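Local coordinates for protein phosphatidylserine synthase (Haemophilus influenzae, PDB 3HSI) that is an enzyme of the phospholipase D superfamily whose chain combines two related PLD-type halves and pairs with a second copy of itself in the assembly, at residues C[87-91]-C[138-142]; C[59-65]-C[158-164]; C[279-283]-C[331-335]. All blocks are in the same frame, centred on the assembly; numbering follows the deposited sequence.

Contact 1. Residues C[87-91]-C[138-142]; sequences VLIDW and FGVLH
This is a buried contact between the end of a central strand and an incoming loop, joined by one side-chain-to-backbone hydrogen bond and a leucine packed against strand backbone. Residues 87-90 are extended and finish strand 84-90, which runs parallel to strands 52-56 and 127-130 on its two sides. Segment 138-142 approaches the strand end as loop and becomes a weakly bonded strand at about 141-142. The CA atoms of Asp90 and Leu141 lie 5.1 Å apart. Asp90 takes a t chi1 that carries its carboxylate to the loop, where OD1 accepts from Leu141 N at 2.9 Å. The same OD1 lies 3.1 Å from Val140 CA, and one water donates to both Asp90 OD1 and Gly139 O, at 2.8 Å each, so OD1 alone ties the strand end to the loop, directly at Leu141 N and through the water at Gly139 O. OD2 is held by the amide of Arg93. Gly139 (phi 155°, psi 137°) has a backbone conformation in which a CB would collide with the preceding carbonyl. The loop lies within the phospholipase D signature, and His142 is the first residue of its HxK sequence, with its CA-to-CB bond directed away from strand 84-90. Leu141, chi1 t and chi2 p, points toward the strand and sets CD2 3.8 Å from both Leu88 O and Ile89 C, and 4.4 Å from Leu88 CB. Asp390 accepts from Val140 N and touches His142, while strand 141-142 pairs in parallel with strand 391-398 of the other sheet. Phe138 makes a cation-pi contact with Arg388 of the second subunit.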
loop_
_atom_site.group_PDB
_atom_site.type_symbol
_atom_site.label_atom_id
_atom_site.label_comp_id
_atom_site.label_asym_id
_atom_site.label_seq_id
_atom_site.Cartn_x
_atom_site.Cartn_y
_atom_site.Cartn_z
ATOM N N VAL C 87 -20.796 -1.103 -19.472
ATOM C CA VAL C 87 -20.874 -0.759 -18.048
ATOM C C VAL C 87 -19.602 -1.286 -17.407
ATOM O O VAL C 87 -19.347 -2.509 -17.405
ATOM C CB VAL C 87 -22.164 -1.349 -17.358
ATOM C CG1 VAL C 87 -22.213 -1.006 -15.877
ATOM C CG2 VAL C 87 -23.456 -0.828 -18.090
ATOM N N LEU C 88 -18.788 -0.371 -16.885
ATOM C CA LEU C 88 -17.542 -0.778 -16.193
ATOM C C LEU C 88 -17.703 -0.607 -14.678
ATOM O O LEU C 88 -18.045 0.473 -14.212
ATOM C CB LEU C 88 -16.325 0.009 -16.713
ATOM C CG LEU C 88 -15.734 -0.314 -18.092
ATOM C CD1 LEU C 88 -16.759 -0.086 -19.224
ATOM C CD2 LEU C 88 -14.439 0.480 -18.379
ATOM N N ILE C 89 -17.505 -1.684 -13.926
ATOM C CA ILE C 89 -17.560 -1.608 -12.469
ATOM C C ILE C 89 -16.307 -2.255 -11.924
ATOM O O ILE C 89 -15.585 -2.941 -12.651
ATOM C CB ILE C 89 -18.862 -2.263 -11.832
ATOM C CG1 ILE C 89 -19.085 -3.741 -12.268
ATOM C CG2 ILE C 89 -20.079 -1.369 -12.036
ATOM C CD1 ILE C 89 -19.897 -3.966 -13.568
ATOM N N ASP C 90 -16.044 -2.043 -10.649
ATOM C CA ASP C 90 -14.851 -2.601 -10.051
ATOM C C ASP C 90 -14.968 -4.138 -10.103
ATOM O O ASP C 90 -16.016 -4.706 -9.783
ATOM C CB ASP C 90 -14.679 -2.093 -8.623
ATOM C CG ASP C 90 -13.393 -2.568 -8.015
ATOM O OD1 ASP C 90 -12.369 -1.880 -8.242
ATOM O OD2 ASP C 90 -13.398 -3.653 -7.354
ATOM N N TRP C 91 -13.891 -4.775 -10.538
ATOM C CA TRP C 91 -13.790 -6.217 -10.653
ATOM C C TRP C 91 -13.962 -6.959 -9.306
ATOM O O TRP C 91 -14.769 -7.872 -9.239
ATOM C CB TRP C 91 -12.464 -6.552 -11.285
ATOM C CG TRP C 91 -12.006 -7.960 -11.157
ATOM C CD1 TRP C 91 -11.141 -8.476 -10.200
ATOM C CD2 TRP C 91 -12.323 -9.043 -12.035
ATOM N NE1 TRP C 91 -10.924 -9.809 -10.437
ATOM C CE2 TRP C 91 -11.628 -10.186 -11.553
ATOM C CE3 TRP C 91 -13.118 -9.161 -13.183
ATOM C CZ2 TRP C 91 -11.719 -11.446 -12.180
ATOM C CZ3 TRP C 91 -13.210 -10.421 -13.820
ATOM C CH2 TRP C 91 -12.508 -11.543 -13.304
ATOM N N PHE C 138 -5.834 -2.597 -2.130
ATOM C CA PHE C 138 -4.798 -1.763 -2.718
ATOM C C PHE C 138 -5.247 -1.004 -3.964
ATOM O O PHE C 138 -4.411 -0.437 -4.651
ATOM C CB PHE C 138 -3.598 -2.603 -3.102
ATOM C CG PHE C 138 -2.706 -2.998 -1.943
ATOM C CD1 PHE C 138 -2.789 -4.272 -1.391
ATOM C CD2 PHE C 138 -1.716 -2.124 -1.473
ATOM C CE1 PHE C 138 -1.916 -4.676 -0.349
ATOM C CE2 PHE C 138 -0.831 -2.515 -0.426
ATOM C CZ PHE C 138 -0.944 -3.791 0.136
ATOM N N GLY C 139 -6.541 -1.018 -4.273
ATOM C CA GLY C 139 -7.104 -0.045 -5.236
ATOM C C GLY C 139 -8.368 -0.503 -5.940
ATOM O O GLY C 139 -8.448 -1.641 -6.371
ATOM N N VAL C 140 -9.338 0.397 -6.060
ATOM C CA VAL C 140 -10.606 0.149 -6.773
ATOM C C VAL C 140 -10.926 1.228 -7.830
ATOM O O VAL C 140 -10.329 2.323 -7.857
ATOM C CB VAL C 140 -11.817 0.055 -5.765
ATOM C CG1 VAL C 140 -11.544 -1.024 -4.706
ATOM C CG2 VAL C 140 -12.037 1.375 -5.065
ATOM N N LEU C 141 -11.894 0.912 -8.679
ATOM C CA LEU C 141 -12.337 1.806 -9.690
ATOM C C LEU C 141 -13.228 2.883 -9.081
ATOM O O LEU C 141 -14.367 2.628 -8.690
ATOM C CB LEU C 141 -13.068 1.015 -10.779
ATOM C CG LEU C 141 -13.657 1.849 -11.942
ATOM C CD1 LEU C 141 -12.529 2.440 -12.804
ATOM C CD2 LEU C 141 -14.592 0.974 -12.789
ATOM N N HIS C 142 -12.703 4.096 -8.976
ATOM C CA HIS C 142 -13.501 5.218 -8.486
ATOM C C HIS C 142 -13.719 6.274 -9.577
ATOM O O HIS C 142 -14.148 7.383 -9.272
ATOM C CB HIS C 142 -12.818 5.886 -7.303
ATOM C CG HIS C 142 -13.142 5.283 -5.970
ATOM N ND1 HIS C 142 -14.427 4.999 -5.568
ATOM C CD2 HIS C 142 -12.347 5.019 -4.899
ATOM C CE1 HIS C 142 -14.413 4.530 -4.331
ATOM N NE2 HIS C 142 -13.163 4.537 -3.898
HETATM O O HOH W 1 -9.855 -2.998 -8.330
#

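Contact 2. Residues C[59-65]-C[158-164]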
loop_
_atom_site.group_PDB
_atom_site.type_symbol
_atom_site.label_atom_id
_atom_site.label_comp_id
_atom_site.label_asym_id
_atom_site.label_seq_id
_atom_site.Cartn_x
_atom_site.Cartn_y
_atom_site.Cartn_z
ATOM N N TYR C 59 -19.885 0.230 -8.181
ATOM C CA TYR C 59 -20.646 -0.997 -8.282
ATOM C C TYR C 59 -22.027 -0.759 -8.807
ATOM O O TYR C 59 -22.490 0.374 -8.858
ATOM C CB TYR C 59 -20.694 -1.734 -6.941
ATOM C CG TYR C 59 -21.303 -0.975 -5.776
ATOM C CD1 TYR C 59 -22.647 -1.127 -5.456
ATOM C CD2 TYR C 59 -20.520 -0.157 -4.956
ATOM C CE1 TYR C 59 -23.199 -0.482 -4.368
ATOM C CE2 TYR C 59 -21.064 0.500 -3.867
ATOM C CZ TYR C 59 -22.409 0.336 -3.579
ATOM O OH TYR C 59 -22.978 0.970 -2.499
ATOM N N TRP C 60 -22.681 -1.845 -9.215
ATOM C CA TRP C 60 -24.051 -1.810 -9.623
ATOM C C TRP C 60 -24.697 -3.029 -8.955
ATOM O O TRP C 60 -24.437 -4.178 -9.315
ATOM C CB TRP C 60 -24.124 -1.864 -11.139
ATOM C CG TRP C 60 -25.477 -1.790 -11.718
ATOM C CD1 TRP C 60 -26.615 -2.393 -11.254
ATOM C CD2 TRP C 60 -25.839 -1.132 -12.935
ATOM N NE1 TRP C 60 -27.664 -2.138 -12.102
ATOM C CE2 TRP C 60 -27.215 -1.362 -13.140
ATOM C CE3 TRP C 60 -25.124 -0.371 -13.878
ATOM C CZ2 TRP C 60 -27.903 -0.859 -14.256
ATOM C CZ3 TRP C 60 -25.809 0.129 -14.991
ATOM C CH2 TRP C 60 -27.187 -0.099 -15.153
ATOM N N GLN C 61 -25.527 -2.747 -7.950
ATOM C CA GLN C 61 -26.013 -3.768 -7.025
ATOM C C GLN C 61 -27.239 -4.502 -7.561
ATOM O O GLN C 61 -28.103 -3.914 -8.201
ATOM C CB GLN C 61 -26.362 -3.097 -5.704
ATOM C CG GLN C 61 -26.719 -4.022 -4.573
ATOM C CD GLN C 61 -25.500 -4.779 -4.046
ATOM O OE1 GLN C 61 -24.357 -4.338 -4.195
ATOM N NE2 GLN C 61 -25.742 -5.924 -3.442
ATOM N N LYS C 62 -27.315 -5.784 -7.254
ATOM C CA LYS C 62 -28.476 -6.597 -7.595
ATOM C C LYS C 62 -29.816 -6.258 -6.886
ATOM O O LYS C 62 -30.757 -7.034 -6.992
ATOM C CB LYS C 62 -28.149 -8.061 -7.312
ATOM C CG LYS C 62 -27.669 -8.287 -5.886
ATOM C CD LYS C 62 -27.479 -9.762 -5.557
ATOM C CE LYS C 62 -27.526 -9.930 -4.020
ATOM N NZ LYS C 62 -27.672 -11.348 -3.600
ATOM N N ASP C 63 -29.922 -5.164 -6.149
ATOM C CA ASP C 63 -31.149 -4.927 -5.387
ATOM C C ASP C 63 -32.242 -4.355 -6.309
ATOM O O ASP C 63 -32.113 -4.411 -7.532
ATOM C CB ASP C 63 -30.853 -4.025 -4.185
ATOM C CG ASP C 63 -30.254 -2.675 -4.601
ATOM O OD1 ASP C 63 -30.411 -2.305 -5.792
ATOM O OD2 ASP C 63 -29.662 -1.975 -3.740
ATOM N N GLU C 64 -33.315 -3.811 -5.737
ATOM C CA GLU C 64 -34.487 -3.404 -6.553
ATOM C C GLU C 64 -34.238 -2.229 -7.486
ATOM O O GLU C 64 -34.775 -2.195 -8.592
ATOM C CB GLU C 64 -35.703 -3.110 -5.679
ATOM C CG GLU C 64 -36.236 -4.329 -4.988
ATOM C CD GLU C 64 -35.669 -4.522 -3.572
ATOM O OE1 GLU C 64 -34.508 -4.141 -3.278
ATOM O OE2 GLU C 64 -36.412 -5.077 -2.737
ATOM N N ALA C 65 -33.469 -1.253 -7.020
ATOM C CA ALA C 65 -33.047 -0.129 -7.869
ATOM C C ALA C 65 -32.126 -0.616 -9.019
ATOM O O ALA C 65 -32.329 -0.259 -10.192
ATOM C CB ALA C 65 -32.369 0.969 -7.029
ATOM N N SER C 158 -23.076 5.208 -6.754
ATOM C CA SER C 158 -23.201 3.911 -7.456
ATOM C C SER C 158 -24.677 3.609 -7.675
ATOM O O SER C 158 -25.522 4.462 -7.382
ATOM C CB SER C 158 -22.584 2.794 -6.645
ATOM O OG SER C 158 -21.190 2.933 -6.601
ATOM N N ILE C 159 -24.985 2.423 -8.212
ATOM C CA ILE C 159 -26.371 2.026 -8.461
ATOM C C ILE C 159 -26.764 1.016 -7.392
ATOM O O ILE C 159 -26.323 -0.130 -7.419
ATOM C CB ILE C 159 -26.594 1.389 -9.874
ATOM C CG1 ILE C 159 -26.025 2.272 -10.987
ATOM C CG2 ILE C 159 -28.084 1.074 -10.128
ATOM C CD1 ILE C 159 -26.882 3.476 -11.315
ATOM N N ASN C 160 -27.569 1.474 -6.439
ATOM C CA ASN C 160 -28.264 0.596 -5.475
ATOM C C ASN C 160 -29.454 1.377 -4.897
ATOM O O ASN C 160 -29.644 2.538 -5.258
ATOM C CB ASN C 160 -27.311 0.096 -4.366
ATOM C CG ASN C 160 -26.884 1.191 -3.439
ATOM O OD1 ASN C 160 -27.384 2.308 -3.520
ATOM N ND2 ASN C 160 -25.950 0.882 -2.536
ATOM N N ASN C 161 -30.218 0.760 -4.000
ATOM C CA ASN C 161 -31.393 1.405 -3.385
ATOM C C ASN C 161 -31.144 2.770 -2.741
ATOM O O ASN C 161 -31.881 3.739 -2.989
ATOM C CB ASN C 161 -32.052 0.469 -2.346
ATOM C CG ASN C 161 -32.702 -0.760 -2.977
ATOM O OD1 ASN C 161 -33.049 -0.770 -4.158
ATOM N ND2 ASN C 161 -32.848 -1.814 -2.185
ATOM N N VAL C 162 -30.139 2.851 -1.875
ATOM C CA VAL C 162 -29.936 4.113 -1.167
ATOM C C VAL C 162 -29.510 5.283 -2.066
ATOM O O VAL C 162 -30.077 6.366 -1.965
ATOM C CB VAL C 162 -29.140 3.978 0.191
ATOM C CG1 VAL C 162 -30.006 3.208 1.195
ATOM C CG2 VAL C 162 -27.764 3.317 0.008
ATOM N N TYR C 163 -28.608 5.036 -3.019
ATOM C CA TYR C 163 -28.167 6.109 -3.915
ATOM C C TYR C 163 -29.293 6.629 -4.809
ATOM O O TYR C 163 -29.267 7.797 -5.233
ATOM C CB TYR C 163 -26.982 5.663 -4.795
ATOM C CG TYR C 163 -25.622 5.638 -4.108
ATOM C CD1 TYR C 163 -24.919 4.447 -3.950
ATOM C CD2 TYR C 163 -25.040 6.815 -3.639
ATOM C CE1 TYR C 163 -23.656 4.426 -3.322
ATOM C CE2 TYR C 163 -23.796 6.814 -3.014
ATOM C CZ TYR C 163 -23.095 5.619 -2.873
ATOM O OH TYR C 163 -21.858 5.643 -2.244
ATOM N N LEU C 164 -30.271 5.782 -5.109
ATOM C CA LEU C 164 -31.384 6.191 -5.967
ATOM C C LEU C 164 -32.698 6.454 -5.204
ATOM O O LEU C 164 -33.761 6.690 -5.822
ATOM C CB LEU C 164 -31.591 5.132 -7.056
ATOM C CG LEU C 164 -30.700 5.256 -8.306
ATOM C CD1 LEU C 164 -29.255 5.449 -7.960
ATOM C CD2 LEU C 164 -30.835 4.036 -9.165
#
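The two segments run parallel in register, Tyr59 beside Ser158, Trp60 beside Ile159 and Gln61 beside Asn160, and form a single parallel beta bridge: Ile159 N donates to Tyr59 O at 3.3 Å, and Gln61 N donates to Ile159 O at 2.8 Å. Ser158 to Asn160 fall near the downstream end of the phospholipase D signature, in the loop after strand 151-155; the bridge ties that loop to the run-in of helix 64-79. Beyond it the backbones are linked through side chains. Asp63, at the N-cap of helix 64-79, uses OD1 to cap Gly66 N and OD2 to accept from Asn161 N at 2.8 Å. Asn161 returns the link to the first turn, its OD1 accepting from Ala65 N at 2.9 Å and its ND2 donating to Glu64 OE1 at 3.1 Å. Asn160 OD1 accepts from Tyr163 N at 3.0 Å, an Asx motif that bends the loop back. At the bridge the rings are covered from the partner segment: Ile159 CG2 sits 3.8 Å from the centroid of the Trp60 five-membered ring. The indole NE1 bonds to Gly66 O, and the edge-to-face partner of Trp60 is Phe127. Tyr163, whose OH bonds to Arg171, meets the ring of His364, where the second HxK sequence starts. Ala65 CB packs on Leu164 CD2 at 4.0 Å. Tyr59, with a cation-pi partner in Arg93, presents a face to Ser158, whose CB lies 3.8 Å from the ring centroid, just 4° off the ring normal.

Contact 3. Residues C[279-283]-C[331-335]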
loop_
_atom_site.group_PDB
_atom_site.type_symbol
_atom_site.label_atom_id
_atom_site.label_comp_id
_atom_site.label_asym_id
_atom_site.label_seq_id
_atom_site.Cartn_x
_atom_site.Cartn_y
_atom_site.Cartn_z
ATOM N N PRO C 279 -17.129 12.844 2.515
ATOM C CA PRO C 279 -17.959 11.941 3.330
ATOM C C PRO C 279 -17.447 11.768 4.760
ATOM O O PRO C 279 -18.211 11.970 5.718
ATOM C CB PRO C 279 -17.873 10.615 2.586
ATOM C CG PRO C 279 -17.323 10.974 1.226
ATOM C CD PRO C 279 -16.469 12.136 1.406
ATOM N N TYR C 280 -16.167 11.429 4.890
ATOM C CA TYR C 280 -15.503 11.201 6.195
ATOM C C TYR C 280 -14.459 12.281 6.367
ATOM O O TYR C 280 -13.787 12.627 5.411
ATOM C CB TYR C 280 -14.786 9.818 6.241
ATOM C CG TYR C 280 -15.481 8.763 5.393
ATOM C CD1 TYR C 280 -16.674 8.183 5.822
ATOM C CD2 TYR C 280 -14.993 8.409 4.133
ATOM C CE1 TYR C 280 -17.362 7.248 5.039
ATOM C CE2 TYR C 280 -15.669 7.470 3.329
ATOM C CZ TYR C 280 -16.857 6.885 3.802
ATOM O OH TYR C 280 -17.552 5.954 3.040
ATOM N N PHE C 281 -14.287 12.779 7.581
ATOM C CA PHE C 281 -13.164 13.635 7.869
ATOM C C PHE C 281 -11.863 12.837 7.932
ATOM O O PHE C 281 -11.466 12.367 9.000
ATOM C CB PHE C 281 -13.369 14.385 9.179
ATOM C CG PHE C 281 -12.360 15.433 9.407
ATOM C CD1 PHE C 281 -12.469 16.666 8.755
ATOM C CD2 PHE C 281 -11.276 15.194 10.236
ATOM C CE1 PHE C 281 -11.548 17.654 8.958
ATOM C CE2 PHE C 281 -10.324 16.180 10.441
ATOM C CZ PHE C 281 -10.460 17.409 9.801
ATOM N N ASN C 282 -11.182 12.718 6.797
ATOM C CA ASN C 282 -9.928 11.913 6.754
ATOM C C ASN C 282 -9.011 12.385 5.634
ATOM O O ASN C 282 -8.733 11.615 4.729
ATOM C CB ASN C 282 -10.243 10.398 6.596
ATOM C CG ASN C 282 -8.993 9.511 6.718
ATOM O OD1 ASN C 282 -8.106 9.780 7.525
ATOM N ND2 ASN C 282 -8.927 8.446 5.910
ATOM N N PHE C 283 -8.545 13.644 5.714
ATOM C CA PHE C 283 -7.721 14.237 4.649
ATOM C C PHE C 283 -6.328 13.630 4.620
ATOM O O PHE C 283 -5.775 13.289 5.668
ATOM C CB PHE C 283 -7.615 15.770 4.771
ATOM C CG PHE C 283 -8.912 16.479 4.563
ATOM C CD1 PHE C 283 -9.546 16.441 3.335
ATOM C CD2 PHE C 283 -9.491 17.209 5.587
ATOM C CE1 PHE C 283 -10.802 17.083 3.143
ATOM C CE2 PHE C 283 -10.709 17.862 5.403
ATOM C CZ PHE C 283 -11.376 17.787 4.177
ATOM N N TYR C 331 -13.455 8.835 12.855
ATOM C CA TYR C 331 -13.507 10.074 12.056
ATOM C C TYR C 331 -13.970 11.249 12.863
ATOM O O TYR C 331 -13.417 12.318 12.721
ATOM C CB TYR C 331 -14.371 9.945 10.786
ATOM C CG TYR C 331 -13.844 8.867 9.869
ATOM C CD1 TYR C 331 -12.488 8.758 9.627
ATOM C CD2 TYR C 331 -14.699 7.932 9.278
ATOM C CE1 TYR C 331 -11.983 7.759 8.806
ATOM C CE2 TYR C 331 -14.196 6.917 8.456
ATOM C CZ TYR C 331 -12.838 6.851 8.222
ATOM O OH TYR C 331 -12.305 5.872 7.413
ATOM N N GLU C 332 -14.982 11.054 13.699
ATOM C CA GLU C 332 -15.481 12.154 14.503
ATOM C C GLU C 332 -14.377 12.627 15.441
ATOM O O GLU C 332 -14.156 13.826 15.579
ATOM C CB GLU C 332 -16.700 11.742 15.306
ATOM C CG GLU C 332 -17.517 12.925 15.830
ATOM C CD GLU C 332 -18.634 12.506 16.812
ATOM O OE1 GLU C 332 -19.794 12.911 16.588
ATOM O OE2 GLU C 332 -18.367 11.769 17.799
ATOM N N SER C 333 -13.670 11.709 16.087
ATOM C CA SER C 333 -12.697 12.187 17.055
ATOM C C SER C 333 -11.511 12.892 16.383
ATOM O O SER C 333 -10.932 13.807 16.960
ATOM C CB SER C 333 -12.274 11.102 18.061
ATOM O OG SER C 333 -11.935 9.930 17.407
ATOM N N ASN C 334 -11.205 12.501 15.143
ATOM C CA ASN C 334 -10.238 13.233 14.346
ATOM C C ASN C 334 -10.727 14.657 13.986
ATOM O O ASN C 334 -9.967 15.630 14.079
ATOM C CB ASN C 334 -9.763 12.394 13.133
ATOM C CG ASN C 334 -8.624 11.404 13.527
ATOM O OD1 ASN C 334 -7.577 11.828 14.003
ATOM N ND2 ASN C 334 -8.842 10.109 13.356
ATOM N N LEU C 335 -11.997 14.772 13.610
ATOM C CA LEU C 335 -12.649 16.079 13.474
ATOM C C LEU C 335 -12.609 16.891 14.780
ATOM O O LEU C 335 -12.272 18.076 14.792
ATOM C CB LEU C 335 -14.092 15.884 13.036
ATOM C CG LEU C 335 -14.828 17.188 12.784
ATOM C CD1 LEU C 335 -14.155 17.966 11.638
ATOM C CD2 LEU C 335 -16.266 16.869 12.462
#
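Side chains make this contact without a hydrogen bond between the segments. Tyr331 leaves its helix with an m chi1, laying its ring against the loop so that Tyr280 CB sits over one face, 3.7 Å from the ring centroid and 17° off the normal. Tyr280 has an unusual chi1 of -31°, between wells; its CA-to-CB bond points toward the helix while the ring leads away, leaving the two tyrosine rings oblique, with centroids 5.3 Å apart and planes at 34°. Phe281 goes the other way along the helix: with chi1 t its ring slides against the next turn, CD2 reaching 3.5 Å from Leu335 N and CE2 3.7 Å from Asn334 O. Leu335, chi1 t and chi2 p, places CD1 over one face of that ring, 3.8 Å from its centroid. Asn282 adds its CB, 3.9 Å from Tyr331 CE1, and donates through ND2 to Lys455 O. Asn334 OD1 accepts from Arg337 NH1 and Lys455 NZ, so both asparagines look to the C-terminal helix 450-457. The contact thus sets the loop that joins strand 273-277 to helix 285-296, in the PLD-like domain, against the side of helix 327-341, where Phe338, one turn beyond Asn334, meets the Phe281 ring.

Contacts 1 and 2 belong to the first PLD-type half, contact 3 to the second. Along the chain the span 59-164 of contact 2 encloses 87-142, and contact 3 follows after both. The centres of contacts 1 and 2 are 16 Å apart and they touch, Val87 CG1 lying 3.6 Å from Trp60 CE3; helix 64-79, which starts in contact 2, is followed in the chain by strand 84-90, whose end makes contact 1. Contact 3 has its centre 24 Å and 26 Å from those of contacts 1 and 2, with nearest atoms about 8 Å and 7 Å away. Its loop 279-283 follows strand 273-277 of the other sheet, which strand 141-142 of contact 1 also joins, linking the halves.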